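Local coordinates for metallo-beta-lactamase (Pseudomonas stutzeri, PDB 4ZEJ), which probably hydrolyses beta-lactam antibiotics to substituted beta-amino acids with the help of zinc ions bound in its active site, at residues G127-F132 with V143-P148. Numbering follows the deposited sequence.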
loop_
_atom_site.group_PDB
_atom_site.type_symbol
_atom_site.label_atom_id
_atom_site.label_comp_id
_atom_site.label_asym_id
_atom_site.label_seq_id
_atom_site.Cartn_x
_atom_site.Cartn_y
_atom_site.Cartn_z
ATOM N N GLY A 127 7.259 -15.648 5.562
ATOM C CA GLY A 127 8.232 -14.647 6.018
ATOM C C GLY A 127 8.698 -13.619 4.992
ATOM O O GLY A 127 9.399 -12.677 5.353
ATOM N N LEU A 128 8.318 -13.782 3.725
ATOM C CA LEU A 128 8.746 -12.868 2.654
ATOM C C LEU A 128 8.165 -11.467 2.849
ATOM O O LEU A 128 8.812 -10.468 2.535
ATOM C CB LEU A 128 8.296 -13.413 1.294
ATOM C CG LEU A 128 8.590 -12.610 0.024
ATOM C CD1 LEU A 128 10.067 -12.622 -0.296
ATOM C CD2 LEU A 128 7.793 -13.150 -1.150
ATOM N N ILE A 129 6.936 -11.417 3.344
ATOM C CA ILE A 129 6.191 -10.176 3.475
ATOM C C ILE A 129 5.761 -10.058 4.929
ATOM O O ILE A 129 5.088 -10.955 5.460
ATOM C CB ILE A 129 4.977 -10.185 2.527
ATOM C CG1 ILE A 129 5.452 -10.099 1.069
ATOM C CG2 ILE A 129 4.036 -9.025 2.827
ATOM C CD1 ILE A 129 4.457 -10.604 0.054
ATOM N N GLU A 130 6.182 -8.976 5.576
ATOM C CA GLU A 130 5.790 -8.692 6.943
ATOM C C GLU A 130 4.867 -7.486 6.950
ATOM O O GLU A 130 5.154 -6.490 6.290
ATOM C CB GLU A 130 7.015 -8.456 7.817
ATOM C CG GLU A 130 7.950 -9.664 7.856
ATOM C CD GLU A 130 9.116 -9.522 8.824
ATOM O OE1 GLU A 130 9.309 -8.437 9.414
ATOM O OE2 GLU A 130 9.846 -10.522 8.998
ATOM N N VAL A 131 3.776 -7.589 7.703
ATOM C CA VAL A 131 2.779 -6.514 7.850
ATOM C C VAL A 131 2.858 -6.009 9.292
ATOM O O VAL A 131 2.825 -6.805 10.229
ATOM C CB VAL A 131 1.364 -7.024 7.527
ATOM C CG1 VAL A 131 0.326 -5.910 7.644
ATOM C CG2 VAL A 131 1.335 -7.629 6.129
ATOM N N PHE A 132 2.980 -4.693 9.457
ATOM C CA PHE A 132 3.165 -4.079 10.768
ATOM C C PHE A 132 2.270 -2.864 10.915
ATOM O O PHE A 132 2.175 -2.049 10.000
ATOM C CB PHE A 132 4.628 -3.668 10.938
ATOM C CG PHE A 132 4.915 -2.917 12.205
ATOM C CD1 PHE A 132 4.940 -3.577 13.431
ATOM C CD2 PHE A 132 5.186 -1.555 12.174
ATOM C CE1 PHE A 132 5.218 -2.893 14.600
ATOM C CE2 PHE A 132 5.461 -0.862 13.340
ATOM C CZ PHE A 132 5.484 -1.532 14.556
ATOM N N VAL A 143 -1.348 0.225 7.701
ATOM C CA VAL A 143 -0.232 -0.661 8.002
ATOM C C VAL A 143 0.847 -0.461 6.958
ATOM O O VAL A 143 0.582 0.017 5.836
ATOM C CB VAL A 143 -0.643 -2.154 8.054
ATOM C CG1 VAL A 143 -1.622 -2.386 9.195
ATOM C CG2 VAL A 143 -1.253 -2.635 6.737
ATOM N N VAL A 144 2.061 -0.847 7.333
ATOM C CA VAL A 144 3.209 -0.816 6.435
ATOM C C VAL A 144 3.626 -2.264 6.150
ATOM O O VAL A 144 3.273 -3.185 6.904
ATOM C CB VAL A 144 4.372 0.056 6.990
ATOM C CG1 VAL A 144 3.890 1.476 7.248
ATOM C CG2 VAL A 144 4.992 -0.549 8.240
ATOM N N VAL A 145 4.330 -2.445 5.036
ATOM C CA VAL A 145 4.757 -3.758 4.550
ATOM C C VAL A 145 6.269 -3.714 4.392
ATOM O O VAL A 145 6.802 -2.878 3.652
ATOM C CB VAL A 145 4.051 -4.150 3.221
ATOM C CG1 VAL A 145 4.616 -5.442 2.626
ATOM C CG2 VAL A 145 2.568 -4.289 3.452
ATOM N N TRP A 146 6.940 -4.600 5.124
ATOM C CA TRP A 146 8.390 -4.727 5.117
ATOM C C TRP A 146 8.753 -5.966 4.334
ATOM O O TRP A 146 8.130 -7.041 4.511
ATOM C CB TRP A 146 8.917 -4.803 6.558
ATOM C CG TRP A 146 10.387 -5.116 6.726
ATOM C CD1 TRP A 146 10.908 -6.214 7.326
ATOM C CD2 TRP A 146 11.508 -4.316 6.310
ATOM N NE1 TRP A 146 12.288 -6.165 7.313
ATOM C CE2 TRP A 146 12.680 -5.007 6.697
ATOM C CE3 TRP A 146 11.636 -3.086 5.653
ATOM C CZ2 TRP A 146 13.967 -4.508 6.445
ATOM C CZ3 TRP A 146 12.914 -2.588 5.395
ATOM C CH2 TRP A 146 14.064 -3.294 5.806
ATOM N N LEU A 147 9.748 -5.804 3.466
ATOM C CA LEU A 147 10.249 -6.870 2.618
ATOM C C LEU A 147 11.693 -7.129 3.061
ATOM O O LEU A 147 12.625 -6.510 2.541
ATOM C CB LEU A 147 10.155 -6.456 1.149
ATOM C CG LEU A 147 8.744 -6.016 0.718
ATOM C CD1 LEU A 147 8.744 -5.570 -0.731
ATOM C CD2 LEU A 147 7.709 -7.113 0.921
ATOM N N PRO A 148 11.881 -8.033 4.048
ATOM C CA PRO A 148 13.222 -8.218 4.627
ATOM C C PRO A 148 14.311 -8.624 3.634
ATOM O O PRO A 148 15.460 -8.227 3.812
ATOM C CB PRO A 148 13.018 -9.312 5.694
ATOM C CG PRO A 148 11.667 -9.877 5.461
ATOM C CD PRO A 148 10.862 -8.824 4.764
#
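Glu-130 and Trp-146, and Phe-132 and Val-144, are the two hydrogen-bonded pairs of an antiparallel beta hairpin in one of the sheets of the metallo-beta-lactamase fold. Each pair closes a ring of two backbone bonds, from Glu-130 N to Trp-146 O (2.9 Å) with its return, and from Val-144 N to Phe-132 O (2.9 Å) with its return. Val-131 and Val-145 form the non-hydrogen-bonded pair between them. There Val-145 CA also makes a CA-H...O contact of 3.3 Å with Glu-130 O, adding to the grip on that carbonyl.

On the face of Glu-130 and Trp-146, the two side chains run alongside each other. The extended glutamate chain carries OE1 to the edge of the indole, 3.4 Å from Trp-146 CD1, with carboxylate and ring turned 58° apart. Farther along this face, Val-144 CG2 meets the edge of the Phe-132 ring.

The opposite face is aliphatic. Ile-129 CG2, anti to its backbone N, reaches Val-145 CG1 at 3.6 Å, while CG1 lies against Leu-147 CD2. Val-131 CG1 leans across to Val-143 CG2.

Strands 42-46 and 30-39 pack against this side, Phe-44 touching Ile-129, Val-46 touching Val-145 and Leu-35 touching Leu-147; Tyr-189 meets the indole on the other. Val-143 bonds through its backbone to Thr-75, tying the start of strand 144-147 to the segment that carries the zinc ligand His-76. At the far end Pro-148 packs its ring on the turn into strand 129-132, with CD 3.4 Å from Leu-128 O and CG against Gly-127 O.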